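PDB 5FFJ: endonuclease and methylase LlaGI, which recognises a specific DNA sequence and acts in restriction-modification, combining a helicase-like ATPase, an adenine methyltransferase and, in the intact enzyme, a nuclease. Local coordinates for residues 65-71 / 145-151; 562-566 / 610-614; 1295-1301 / 1326-1332. One frame throughout, in Å; residues are numbered along the deposited sequence.

Contact 1. Residues 65-71 / 145-151; sequences KVLYLVP and LVVFSTY
Five backbone hydrogen bonds join the parallel strands 65-70 and 145-150: Val66 N to Leu145 O (2.7 Å), Val147 N to Val66 O (2.8 Å), Tyr68 N to Val147 O (3.0 Å), Ser149 N to Tyr68 O (2.9 Å) and Val70 N to Ser149 O (2.9 Å). A weak Tyr151 N to Val70 O bond (3.3 Å) ends the series. Register is one-to-one, Lys65-Leu145 through Val70-Thr150, axes 4.6 Å apart at 19°. Leu67, Leu69, Val147 and Ser149 share one face. On the other, Val66 CG1 meets Val146 CG1 (3.9 Å), and the Tyr68 and Phe148 rings lie obliquely, centroids 5.5 Å apart, beside Trp83. Tyr151 (chi1 m) swings its ring back over Leu69, whose CB sits 3.9 Å from the ring centroid in a CH-pi contact; Tyr151 OH hydrogen-bonds Asp174 O. The parallel sheet, with helix 73-86 packed on the Tyr68, Val146 and Phe148 face, fits the RecA-like fold of helicase-type P-loop ATPases. Apolar side chains line most of both faces, so these bonds are largely buried.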
ATOM      1  N   LYS A  65     -17.376  49.158  15.503  1.00106.75           N
ATOM      2  CA  LYS A  65     -16.868  49.731  14.254  1.00100.35           C
ATOM      3  C   LYS A  65     -16.770  48.665  13.165  1.00 93.37           C
ATOM      4  O   LYS A  65     -16.109  47.639  13.342  1.00 95.10           O
ATOM      5  CB  LYS A  65     -15.501  50.403  14.478  1.00 93.71           C
ATOM      6  CG  LYS A  65     -15.541  51.589  15.444  1.00 88.96           C
ATOM      7  CD  LYS A  65     -15.451  51.143  16.899  1.00 93.64           C
ATOM      8  CE  LYS A  65     -14.016  51.141  17.407  1.00 99.64           C
ATOM      9  NZ  LYS A  65     -13.783  50.042  18.387  1.00103.60           N
ATOM     10  N   VAL A  66     -17.444  48.918  12.046  1.00 88.52           N
ATOM     11  CA  VAL A  66     -17.455  48.008  10.905  1.00 87.00           C
ATOM     12  C   VAL A  66     -16.874  48.689   9.668  1.00 94.16           C
ATOM     13  O   VAL A  66     -17.157  49.860   9.405  1.00 88.53           O
ATOM     14  CB  VAL A  66     -18.887  47.519  10.592  1.00 91.51           C
ATOM     15  CG1 VAL A  66     -18.940  46.793   9.248  1.00 85.90           C
ATOM     16  CG2 VAL A  66     -19.391  46.611  11.705  1.00104.19           C
ATOM     17  N   LEU A  67     -16.062  47.949   8.918  1.00 95.29           N
ATOM     18  CA  LEU A  67     -15.564  48.408   7.627  1.00 93.46           C
ATOM     19  C   LEU A  67     -16.156  47.547   6.520  1.00 84.25           C
ATOM     20  O   LEU A  67     -15.904  46.343   6.460  1.00 81.02           O
ATOM     21  CB  LEU A  67     -14.034  48.359   7.575  1.00 92.06           C
ATOM     22  CG  LEU A  67     -13.402  48.851   6.266  1.00 97.03           C
ATOM     23  CD1 LEU A  67     -13.653  50.340   6.064  1.00 93.83           C
ATOM     24  CD2 LEU A  67     -11.909  48.546   6.220  1.00103.69           C
ATOM     25  N   TYR A  68     -16.945  48.170   5.650  1.00 82.21           N
ATOM     26  CA  TYR A  68     -17.579  47.465   4.545  1.00 85.78           C
ATOM     27  C   TYR A  68     -16.962  47.896   3.219  1.00 89.29           C
ATOM     28  O   TYR A  68     -17.290  48.955   2.680  1.00 79.81           O
ATOM     29  CB  TYR A  68     -19.089  47.717   4.540  1.00 80.15           C
ATOM     30  CG  TYR A  68     -19.861  46.718   3.713  1.00 76.43           C
ATOM     31  CD1 TYR A  68     -20.059  46.917   2.354  1.00 82.11           C
ATOM     32  CD2 TYR A  68     -20.390  45.573   4.293  1.00 81.35           C
ATOM     33  CE1 TYR A  68     -20.764  46.003   1.595  1.00 85.12           C
ATOM     34  CE2 TYR A  68     -21.097  44.654   3.543  1.00 72.03           C
ATOM     35  CZ  TYR A  68     -21.281  44.874   2.195  1.00 84.18           C
ATOM     36  OH  TYR A  68     -21.984  43.961   1.443  1.00 93.57           O
ATOM     37  N   LEU A  69     -16.062  47.066   2.702  1.00 83.89           N
ATOM     38  CA  LEU A  69     -15.341  47.374   1.475  1.00 77.94           C
ATOM     39  C   LEU A  69     -16.094  46.853   0.261  1.00 74.47           C
ATOM     40  O   LEU A  69     -16.693  45.778   0.305  1.00 87.27           O
ATOM     41  CB  LEU A  69     -13.934  46.786   1.524  1.00 76.90           C
ATOM     42  CG  LEU A  69     -13.045  47.402   2.605  1.00 80.89           C
ATOM     43  CD1 LEU A  69     -11.823  46.550   2.811  1.00 91.70           C
ATOM     44  CD2 LEU A  69     -12.636  48.821   2.236  1.00 86.00           C
ATOM     45  N   VAL A  70     -16.053  47.623  -0.822  1.00 80.21           N
ATOM     46  CA  VAL A  70     -16.863  47.336  -1.996  1.00 78.14           C
ATOM     47  C   VAL A  70     -16.187  47.835  -3.283  1.00 91.55           C
ATOM     48  O   VAL A  70     -15.583  48.903  -3.293  1.00 87.41           O
ATOM     49  CB  VAL A  70     -18.261  47.980  -1.836  1.00 87.20           C
ATOM     50  CG1 VAL A  70     -18.164  49.494  -1.798  1.00 91.16           C
ATOM     51  CG2 VAL A  70     -19.173  47.573  -2.942  1.00 95.46           C
ATOM     52  N   PRO A  71     -16.284  47.064  -4.381  1.00 86.13           N
ATOM     53  CA  PRO A  71     -15.619  47.518  -5.610  1.00 90.17           C
ATOM     54  C   PRO A  71     -16.267  48.739  -6.269  1.00 98.33           C
ATOM     55  O   PRO A  71     -15.672  49.817  -6.268  1.00112.19           O
ATOM     56  CB  PRO A  71     -15.719  46.297  -6.530  1.00 96.56           C
ATOM     57  CG  PRO A  71     -16.878  45.519  -6.018  1.00 93.26           C
ATOM     58  CD  PRO A  71     -16.879  45.724  -4.540  1.00 91.36           C
ATOM     59  N   LEU A 145     -20.868  51.784  14.324  1.00104.10           N
ATOM     60  CA  LEU A 145     -20.437  52.693  13.265  1.00 93.37           C
ATOM     61  C   LEU A 145     -19.933  51.911  12.060  1.00 78.57           C
ATOM     62  O   LEU A 145     -18.957  51.163  12.149  1.00 88.57           O
ATOM     63  CB  LEU A 145     -19.350  53.637  13.788  1.00 90.37           C
ATOM     64  CG  LEU A 145     -18.504  54.463  12.809  1.00 89.98           C
ATOM     65  CD1 LEU A 145     -19.161  55.787  12.441  1.00 79.00           C
ATOM     66  CD2 LEU A 145     -17.124  54.704  13.404  1.00 95.15           C
ATOM     67  N   VAL A 146     -20.607  52.103  10.931  1.00 69.68           N
ATOM     68  CA  VAL A 146     -20.303  51.374   9.708  1.00 85.86           C
ATOM     69  C   VAL A 146     -19.743  52.301   8.636  1.00 88.24           C
ATOM     70  O   VAL A 146     -20.465  53.120   8.065  1.00 81.02           O
ATOM     71  CB  VAL A 146     -21.548  50.672   9.154  1.00 87.76           C
ATOM     72  CG1 VAL A 146     -21.173  49.773   7.989  1.00 91.25           C
ATOM     73  CG2 VAL A 146     -22.232  49.865  10.253  1.00 94.29           C
ATOM     74  N   VAL A 147     -18.451  52.154   8.365  1.00 89.71           N
ATOM     75  CA  VAL A 147     -17.783  52.929   7.331  1.00 83.53           C
ATOM     76  C   VAL A 147     -17.786  52.159   6.015  1.00 78.13           C
ATOM     77  O   VAL A 147     -17.071  51.168   5.864  1.00 89.56           O
ATOM     78  CB  VAL A 147     -16.333  53.260   7.727  1.00 91.81           C
ATOM     79  CG1 VAL A 147     -15.695  54.189   6.702  1.00 93.18           C
ATOM     80  CG2 VAL A 147     -16.290  53.889   9.115  1.00 96.00           C
ATOM     81  N   PHE A 148     -18.600  52.614   5.068  1.00 90.81           N
ATOM     82  CA  PHE A 148     -18.636  52.020   3.736  1.00 85.27           C
ATOM     83  C   PHE A 148     -17.557  52.650   2.863  1.00 90.26           C
ATOM     84  O   PHE A 148     -17.501  53.872   2.725  1.00 87.64           O
ATOM     85  CB  PHE A 148     -20.015  52.205   3.101  1.00 79.94           C
ATOM     86  CG  PHE A 148     -21.119  51.499   3.837  1.00 82.82           C
ATOM     87  CD1 PHE A 148     -21.659  52.043   4.990  1.00 91.07           C
ATOM     88  CD2 PHE A 148     -21.618  50.293   3.375  1.00 90.54           C
ATOM     89  CE1 PHE A 148     -22.678  51.399   5.667  1.00 93.30           C
ATOM     90  CE2 PHE A 148     -22.634  49.642   4.049  1.00 92.15           C
ATOM     91  CZ  PHE A 148     -23.165  50.197   5.196  1.00 91.12           C
ATOM     92  N   SER A 149     -16.704  51.814   2.276  1.00 95.96           N
ATOM     93  CA  SER A 149     -15.551  52.304   1.526  1.00 98.05           C
ATOM     94  C   SER A 149     -15.275  51.517   0.252  1.00 94.09           C
ATOM     95  O   SER A 149     -15.618  50.342   0.142  1.00 81.16           O
ATOM     96  CB  SER A 149     -14.303  52.271   2.408  1.00107.17           C
ATOM     97  OG  SER A 149     -13.135  52.553   1.658  1.00106.27           O
ATOM     98  N   THR A 150     -14.640  52.184  -0.706  1.00 98.71           N
ATOM     99  CA  THR A 150     -14.189  51.532  -1.926  1.00 90.60           C
ATOM    100  C   THR A 150     -12.803  50.946  -1.710  1.00 88.93           C
ATOM    101  O   THR A 150     -12.006  51.494  -0.947  1.00 87.81           O
ATOM    102  CB  THR A 150     -14.149  52.512  -3.114  1.00 87.86           C
ATOM    103  OG1 THR A 150     -13.253  53.589  -2.815  1.00 95.88           O
ATOM    104  CG2 THR A 150     -15.534  53.075  -3.393  1.00 94.82           C
ATOM    105  N   TYR A 151     -12.517  49.829  -2.372  1.00 91.17           N
ATOM    106  CA  TYR A 151     -11.188  49.234  -2.311  1.00 90.04           C
ATOM    107  C   TYR A 151     -10.139  50.190  -2.863  1.00 94.38           C
ATOM    108  O   TYR A 151      -8.979  50.153  -2.453  1.00 94.40           O
ATOM    109  CB  TYR A 151     -11.134  47.922  -3.097  1.00 91.05           C
ATOM    110  CG  TYR A 151     -11.965  46.799  -2.523  1.00 93.57           C
ATOM    111  CD1 TYR A 151     -11.472  45.992  -1.503  1.00 98.30           C
ATOM    112  CD2 TYR A 151     -13.234  46.532  -3.013  1.00 88.17           C
ATOM    113  CE1 TYR A 151     -12.230  44.959  -0.981  1.00 87.18           C
ATOM    114  CE2 TYR A 151     -13.995  45.503  -2.500  1.00 95.82           C
ATOM    115  CZ  TYR A 151     -13.491  44.720  -1.486  1.00 91.92           C
ATOM    116  OH  TYR A 151     -14.258  43.695  -0.981  1.00 92.53           O
TER

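Contact 2. Residues 562-566 / 610-614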
ATOM      1  N   ILE A 562     -15.266  15.639   8.658  1.00105.36           N
ATOM      2  CA  ILE A 562     -16.608  15.213   9.039  1.00113.46           C
ATOM      3  C   ILE A 562     -16.583  13.861   9.746  1.00119.22           C
ATOM      4  O   ILE A 562     -17.333  13.633  10.695  1.00117.04           O
ATOM      5  CB  ILE A 562     -17.543  15.128   7.813  1.00117.92           C
ATOM      6  CG1 ILE A 562     -17.009  14.125   6.786  1.00115.07           C
ATOM      7  CG2 ILE A 562     -17.696  16.502   7.180  1.00116.51           C
ATOM      8  CD1 ILE A 562     -17.945  13.866   5.649  1.00125.54           C
ATOM      9  N   ALA A 563     -15.714  12.968   9.284  1.00121.68           N
ATOM     10  CA  ALA A 563     -15.634  11.622   9.835  1.00117.53           C
ATOM     11  C   ALA A 563     -15.006  11.666  11.218  1.00118.18           C
ATOM     12  O   ALA A 563     -15.435  10.957  12.128  1.00117.64           O
ATOM     13  CB  ALA A 563     -14.837  10.717   8.913  1.00 94.36           C
ATOM     14  N   GLU A 564     -13.987  12.507  11.364  1.00118.71           N
ATOM     15  CA  GLU A 564     -13.339  12.714  12.652  1.00118.88           C
ATOM     16  C   GLU A 564     -14.350  13.211  13.678  1.00119.11           C
ATOM     17  O   GLU A 564     -14.273  12.861  14.853  1.00113.39           O
ATOM     18  CB  GLU A 564     -12.183  13.708  12.521  1.00108.61           C
ATOM     19  N   ARG A 565     -15.299  14.027  13.229  1.00118.21           N
ATOM     20  CA  ARG A 565     -16.366  14.502  14.103  1.00116.96           C
ATOM     21  C   ARG A 565     -17.296  13.354  14.479  1.00118.52           C
ATOM     22  O   ARG A 565     -17.665  13.198  15.644  1.00116.32           O
ATOM     23  CB  ARG A 565     -17.164  15.625  13.435  1.00118.53           C
ATOM     24  CG  ARG A 565     -16.511  16.994  13.529  1.00134.13           C
ATOM     25  CD  ARG A 565     -17.536  18.111  13.407  1.00129.17           C
ATOM     26  NE  ARG A 565     -16.980  19.407  13.790  1.00119.04           N
ATOM     27  CZ  ARG A 565     -16.907  19.856  15.041  1.00119.23           C
ATOM     28  NH1 ARG A 565     -17.349  19.116  16.050  1.00110.65           N
ATOM     29  NH2 ARG A 565     -16.385  21.050  15.286  1.00117.54           N
ATOM     30  N   GLN A 566     -17.667  12.552  13.486  1.00116.23           N
ATOM     31  CA  GLN A 566     -18.542  11.408  13.709  1.00110.24           C
ATOM     32  C   GLN A 566     -17.885  10.387  14.629  1.00121.00           C
ATOM     33  O   GLN A 566     -18.434  10.038  15.673  1.00120.51           O
ATOM     34  CB  GLN A 566     -18.912  10.750  12.378  1.00109.24           C
ATOM     35  CG  GLN A 566     -19.816  11.597  11.495  1.00111.65           C
ATOM     36  CD  GLN A 566     -20.059  10.972  10.134  1.00109.64           C
ATOM     37  OE1 GLN A 566     -19.475   9.944   9.796  1.00 97.77           O
ATOM     38  NE2 GLN A 566     -20.931  11.593   9.345  1.00117.90           N
ATOM     39  N   SER A 610     -19.194   5.438   9.172  1.00101.74           N
ATOM     40  CA  SER A 610     -18.858   6.733   8.594  1.00 98.49           C
ATOM     41  C   SER A 610     -18.974   6.651   7.079  1.00 96.53           C
ATOM     42  O   SER A 610     -19.767   7.368   6.473  1.00102.07           O
ATOM     43  CB  SER A 610     -17.447   7.168   8.995  1.00112.05           C
ATOM     44  OG  SER A 610     -17.102   8.404   8.390  1.00106.37           O
ATOM     45  N   GLN A 611     -18.194   5.750   6.489  1.00 96.03           N
ATOM     46  CA  GLN A 611     -18.195   5.527   5.046  1.00 98.85           C
ATOM     47  C   GLN A 611     -19.602   5.329   4.489  1.00 96.26           C
ATOM     48  O   GLN A 611     -19.893   5.734   3.363  1.00 97.53           O
ATOM     49  CB  GLN A 611     -17.333   4.310   4.703  1.00 99.43           C
ATOM     50  CG  GLN A 611     -15.856   4.484   5.017  1.00101.27           C
ATOM     51  CD  GLN A 611     -15.063   3.206   4.817  1.00112.25           C
ATOM     52  OE1 GLN A 611     -15.621   2.160   4.484  1.00107.56           O
ATOM     53  NE2 GLN A 611     -13.752   3.285   5.021  1.00108.99           N
ATOM     54  N   HIS A 612     -20.472   4.704   5.275  1.00 97.26           N
ATOM     55  CA  HIS A 612     -21.855   4.496   4.860  1.00105.57           C
ATOM     56  C   HIS A 612     -22.617   5.817   4.798  1.00100.99           C
ATOM     57  O   HIS A 612     -23.327   6.085   3.829  1.00104.25           O
ATOM     58  CB  HIS A 612     -22.569   3.533   5.808  1.00103.91           C
ATOM     59  CG  HIS A 612     -24.052   3.494   5.615  1.00105.80           C
ATOM     60  ND1 HIS A 612     -24.654   2.749   4.624  1.00 97.78           N
ATOM     61  CD2 HIS A 612     -25.053   4.123   6.273  1.00106.35           C
ATOM     62  CE1 HIS A 612     -25.964   2.913   4.687  1.00109.73           C
ATOM     63  NE2 HIS A 612     -26.232   3.740   5.681  1.00113.40           N
ATOM     64  N   LEU A 613     -22.464   6.637   5.836  1.00 98.88           N
ATOM     65  CA  LEU A 613     -23.146   7.926   5.907  1.00 96.14           C
ATOM     66  C   LEU A 613     -22.781   8.819   4.726  1.00 97.59           C
ATOM     67  O   LEU A 613     -23.626   9.548   4.204  1.00105.92           O
ATOM     68  CB  LEU A 613     -22.804   8.650   7.213  1.00104.02           C
ATOM     69  CG  LEU A 613     -23.239   8.012   8.536  1.00103.92           C
ATOM     70  CD1 LEU A 613     -22.916   8.948   9.695  1.00 89.88           C
ATOM     71  CD2 LEU A 613     -24.713   7.648   8.533  1.00 93.56           C
ATOM     72  N   ILE A 614     -21.520   8.763   4.311  1.00102.01           N
ATOM     73  CA  ILE A 614     -21.031   9.631   3.244  1.00102.45           C
ATOM     74  C   ILE A 614     -21.584   9.226   1.883  1.00 99.95           C
ATOM     75  O   ILE A 614     -21.990  10.076   1.092  1.00100.66           O
ATOM     76  CB  ILE A 614     -19.486   9.618   3.146  1.00105.66           C
ATOM     77  CG1 ILE A 614     -18.836   9.746   4.528  1.00106.57           C
ATOM     78  CG2 ILE A 614     -19.004  10.730   2.225  1.00111.66           C
ATOM     79  CD1 ILE A 614     -19.468  10.778   5.432  1.00 99.71           C
TER
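The polar part of this helix-helix contact is a single hydrogen bond between side chains. Ser610 OG donates to Gln566 OE1 at 3.2 Å, and both residues direct their CA-to-CB bonds toward the opposing helix. Gln566 reaches across with chi1 m and chi2 t, an extended course that carries its amide over the gap between two helical axes 10.5 Å apart. The serine side chain is short, and the longer glutamine spans most of the distance.

Segments 562-566 and 610-614 are single turns of helices 558-574 and 602-623, each holding one i to i+4 backbone bond: Gln566 N to Ile562 O at 3.0 Å and Ile614 N to Ser610 O at 3.1 Å. Their N-to-C directions differ by 129°, so the helices cross obliquely in the all-helical coupler region of this Type ISP enzyme, with helix 580-595 between them in sequence.

Van der Waals contacts lie beside the bond. Ala563 CB lies 3.3 Å from Ser610 OG at the closest backbone approach, where the two CA atoms are 6.0 Å apart. Ile562 CD1 meets Ile614 CD1 at 3.4 Å, and both isoleucines also touch Leu657. The Gln566 amide extends past the serine, NE2 lying 3.3 Å from Leu613 CD1, while Leu613 also packs on Val642 of helix 633-646.

Contact 3. Residues 1295-1301 / 1326-1332; sequences GIEVEIS and SITIKNI
Ile1327 and Ile1329 form the apolar centre with Ile1296, Val1298 and Ile1300. Ile1327 CG2 lies 3.9 Å from Val1298 CG1 and Ile1300 CG1, and Ile1329 CG2 is 3.5 Å from Ile1296 CG2. Leu1379, Leu1382 and Ile1386 of helix 1377-1398 pack on Ile1327, Ile1329 and Ile1296; Val1298 and Ile1300 are more exposed. Strands 1297-1300 and 1327-1330 run antiparallel, axes 4.9 Å apart at 162°. Glu1297-Lys1330 and Glu1299-Thr1328 are hydrogen-bonded pairs: Glu1297 N to Lys1330 O (3.0 Å), Lys1330 N to Glu1297 O (2.9 Å), Glu1299 N to Thr1328 O (3.0 Å) and Thr1328 N to Glu1299 O (3.1 Å). Val1298-Ile1329 and Ile1300-Ile1327 are non-hydrogen-bonded pairs. On the opposite face Glu1299 and Lys1330 (both chi1 m) form a salt bridge, OE1 to NZ 3.0 Å. At one end Asn1331, phi 64°, donates from ND2 to Gly1295 O (3.3 Å); at the other, Ser1301 N weakly bonds Ser1326 O (3.3 Å). These are edge and central strands of a small antiparallel three-stranded sheet packed on a helix in the specificity domain.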
ATOM      1  N   GLY A1295      43.842  -3.549 -21.065  1.00 63.03           N
ATOM      2  CA  GLY A1295      43.328  -2.445 -21.857  1.00 78.38           C
ATOM      3  C   GLY A1295      42.773  -1.273 -21.064  1.00 70.19           C
ATOM      4  O   GLY A1295      42.661  -0.165 -21.589  1.00 58.67           O
ATOM      5  N   ILE A1296      42.433  -1.511 -19.804  1.00 71.80           N
ATOM      6  CA  ILE A1296      41.720  -0.524 -19.001  1.00 58.41           C
ATOM      7  C   ILE A1296      42.567   0.721 -18.727  1.00 59.71           C
ATOM      8  O   ILE A1296      43.779   0.628 -18.521  1.00 46.72           O
ATOM      9  CB  ILE A1296      41.264  -1.135 -17.660  1.00 61.53           C
ATOM     10  CG1 ILE A1296      40.410  -2.382 -17.918  1.00 50.97           C
ATOM     11  CG2 ILE A1296      40.481  -0.112 -16.837  1.00 34.80           C
ATOM     12  CD1 ILE A1296      40.015  -3.138 -16.676  1.00 62.48           C
ATOM     13  N   GLU A1297      41.909   1.879 -18.727  1.00 51.51           N
ATOM     14  CA  GLU A1297      42.558   3.154 -18.436  1.00 66.77           C
ATOM     15  C   GLU A1297      41.727   3.940 -17.424  1.00 63.93           C
ATOM     16  O   GLU A1297      40.498   3.869 -17.434  1.00 56.50           O
ATOM     17  CB  GLU A1297      42.750   3.969 -19.717  1.00 74.52           C
ATOM     18  CG  GLU A1297      43.489   5.285 -19.515  1.00 95.08           C
ATOM     19  CD  GLU A1297      43.702   6.037 -20.815  1.00110.78           C
ATOM     20  OE1 GLU A1297      43.276   5.530 -21.874  1.00111.22           O
ATOM     21  OE2 GLU A1297      44.296   7.136 -20.777  1.00125.45           O
ATOM     22  N   VAL A1298      42.408   4.686 -16.557  1.00 54.60           N
ATOM     23  CA  VAL A1298      41.753   5.436 -15.489  1.00 53.42           C
ATOM     24  C   VAL A1298      42.100   6.922 -15.579  1.00 56.85           C
ATOM     25  O   VAL A1298      43.241   7.321 -15.331  1.00 56.61           O
ATOM     26  CB  VAL A1298      42.160   4.902 -14.096  1.00 59.35           C
ATOM     27  CG1 VAL A1298      41.299   5.528 -13.005  1.00 51.08           C
ATOM     28  CG2 VAL A1298      42.052   3.383 -14.052  1.00 42.52           C
ATOM     29  N   GLU A1299      41.108   7.734 -15.931  1.00 60.86           N
ATOM     30  CA  GLU A1299      41.294   9.174 -16.081  1.00 65.10           C
ATOM     31  C   GLU A1299      40.858   9.914 -14.821  1.00 56.88           C
ATOM     32  O   GLU A1299      39.690   9.849 -14.438  1.00 60.78           O
ATOM     33  CB  GLU A1299      40.501   9.692 -17.282  1.00 59.34           C
ATOM     34  CG  GLU A1299      40.830   9.004 -18.600  1.00 70.41           C
ATOM     35  CD  GLU A1299      39.958   9.487 -19.747  1.00 85.57           C
ATOM     36  OE1 GLU A1299      38.883  10.064 -19.479  1.00 77.80           O
ATOM     37  OE2 GLU A1299      40.350   9.293 -20.917  1.00 90.26           O
ATOM     38  N   ILE A1300      41.793  10.621 -14.191  1.00 41.96           N
ATOM     39  CA  ILE A1300      41.511  11.360 -12.962  1.00 54.75           C
ATOM     40  C   ILE A1300      41.783  12.851 -13.141  1.00 49.44           C
ATOM     41  O   ILE A1300      42.934  13.273 -13.232  1.00 59.19           O
ATOM     42  CB  ILE A1300      42.352  10.830 -11.783  1.00 58.90           C
ATOM     43  CG1 ILE A1300      42.108   9.326 -11.602  1.00 64.92           C
ATOM     44  CG2 ILE A1300      42.024  11.602 -10.503  1.00 56.95           C
ATOM     45  CD1 ILE A1300      42.923   8.680 -10.502  1.00 57.61           C
ATOM     46  N   SER A1301      40.716  13.643 -13.183  1.00 62.66           N
ATOM     47  CA  SER A1301      40.838  15.091 -13.310  1.00 47.79           C
ATOM     48  C   SER A1301      41.486  15.681 -12.062  1.00 60.95           C
ATOM     49  O   SER A1301      42.600  16.201 -12.117  1.00 75.61           O
ATOM     50  CB  SER A1301      39.468  15.729 -13.546  1.00 66.03           C
ATOM     51  OG  SER A1301      38.620  15.541 -12.426  1.00 95.45           O
ATOM     52  N   SER A1326      34.776  13.296 -11.312  1.00 61.62           N
ATOM     53  CA  SER A1326      36.208  13.511 -11.497  1.00 58.58           C
ATOM     54  C   SER A1326      36.856  12.331 -12.218  1.00 60.66           C
ATOM     55  O   SER A1326      37.579  12.512 -13.200  1.00 80.14           O
ATOM     56  CB  SER A1326      36.897  13.734 -10.149  1.00 63.08           C
ATOM     57  OG  SER A1326      36.397  14.893  -9.509  1.00 74.14           O
ATOM     58  N   ILE A1327      36.587  11.125 -11.725  1.00 56.51           N
ATOM     59  CA  ILE A1327      37.239   9.917 -12.226  1.00 52.50           C
ATOM     60  C   ILE A1327      36.320   9.098 -13.133  1.00 47.59           C
ATOM     61  O   ILE A1327      35.123   8.973 -12.869  1.00 61.22           O
ATOM     62  CB  ILE A1327      37.716   9.016 -11.063  1.00 60.05           C
ATOM     63  CG1 ILE A1327      38.525   9.834 -10.050  1.00 57.81           C
ATOM     64  CG2 ILE A1327      38.544   7.845 -11.600  1.00 52.46           C
ATOM     65  CD1 ILE A1327      38.882   9.081  -8.789  1.00 52.73           C
ATOM     66  N   THR A1328      36.895   8.550 -14.200  1.00 46.56           N
ATOM     67  CA  THR A1328      36.188   7.631 -15.091  1.00 48.60           C
ATOM     68  C   THR A1328      37.112   6.482 -15.494  1.00 51.89           C
ATOM     69  O   THR A1328      38.335   6.637 -15.524  1.00 53.26           O
ATOM     70  CB  THR A1328      35.673   8.332 -16.367  1.00 49.47           C
ATOM     71  OG1 THR A1328      36.772   8.611 -17.244  1.00 72.86           O
ATOM     72  CG2 THR A1328      34.953   9.629 -16.024  1.00 55.26           C
ATOM     73  N   ILE A1329      36.515   5.336 -15.805  1.00 47.98           N
ATOM     74  CA  ILE A1329      37.258   4.143 -16.192  1.00 49.67           C
ATOM     75  C   ILE A1329      36.832   3.724 -17.592  1.00 53.00           C
ATOM     76  O   ILE A1329      35.642   3.557 -17.849  1.00 45.63           O
ATOM     77  CB  ILE A1329      37.020   2.980 -15.205  1.00 51.14           C
ATOM     78  CG1 ILE A1329      37.346   3.412 -13.774  1.00 45.09           C
ATOM     79  CG2 ILE A1329      37.857   1.771 -15.586  1.00 57.95           C
ATOM     80  CD1 ILE A1329      36.186   4.043 -13.035  1.00 48.91           C
ATOM     81  N   LYS A1330      37.798   3.550 -18.490  1.00 55.40           N
ATOM     82  CA  LYS A1330      37.504   3.251 -19.889  1.00 60.12           C
ATOM     83  C   LYS A1330      38.191   1.972 -20.361  1.00 58.91           C
ATOM     84  O   LYS A1330      39.118   1.481 -19.719  1.00 64.58           O
ATOM     85  CB  LYS A1330      37.919   4.428 -20.778  1.00 54.20           C
ATOM     86  CG  LYS A1330      37.017   5.647 -20.630  1.00 69.88           C
ATOM     87  CD  LYS A1330      37.508   6.837 -21.440  1.00 89.17           C
ATOM     88  CE  LYS A1330      36.407   7.878 -21.603  1.00105.91           C
ATOM     89  NZ  LYS A1330      36.933   9.271 -21.659  1.00 87.63           N
ATOM     90  N   ASN A1331      37.714   1.445 -21.487  1.00 51.78           N
ATOM     91  CA  ASN A1331      38.268   0.244 -22.107  1.00 56.79           C
ATOM     92  C   ASN A1331      38.122  -1.005 -21.240  1.00 53.09           C
ATOM     93  O   ASN A1331      39.003  -1.864 -21.226  1.00 54.55           O
ATOM     94  CB  ASN A1331      39.743   0.456 -22.457  1.00 61.29           C
ATOM     95  CG  ASN A1331      39.969   1.699 -23.292  1.00 85.38           C
ATOM     96  OD1 ASN A1331      39.046   2.207 -23.931  1.00 93.34           O
ATOM     97  ND2 ASN A1331      41.201   2.194 -23.296  1.00 94.87           N
ATOM     98  N   ILE A1332      37.005  -1.110 -20.529  1.00 57.25           N
ATOM     99  CA  ILE A1332      36.712  -2.306 -19.746  1.00 48.99           C
ATOM    100  C   ILE A1332      36.276  -3.438 -20.673  1.00 48.99           C
ATOM    101  O   ILE A1332      35.381  -3.245 -21.496  1.00 66.13           O
ATOM    102  CB  ILE A1332      35.603  -2.048 -18.709  1.00 50.70           C
ATOM    103  CG1 ILE A1332      36.032  -0.948 -17.736  1.00 43.82           C
ATOM    104  CG2 ILE A1332      35.265  -3.341 -17.957  1.00 43.00           C
ATOM    105  CD1 ILE A1332      34.943  -0.510 -16.776  1.00 46.87           C
TER

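In the fold
The three contacts follow one another along the chain without overlap. Contact 1 joins neighbouring strands of the seven-stranded parallel sheet in the helicase-like ATPase, contact 2 is where two coupler helices cross, and contact 3 belongs to a small antiparallel sheet of the specificity domain. Centres of contacts 1 and 2 lie about 40 Å apart, of 2 and 3 about 63 Å, of 1 and 3 about 75 Å. Contact 3 comes within about 14 Å of the bound DNA and contact 2 within about 18 Å, against about 44 Å for contact 1, all nearest-atom distances. In this complex the modelled ATPase lobe and the specificity domain thus lie far apart.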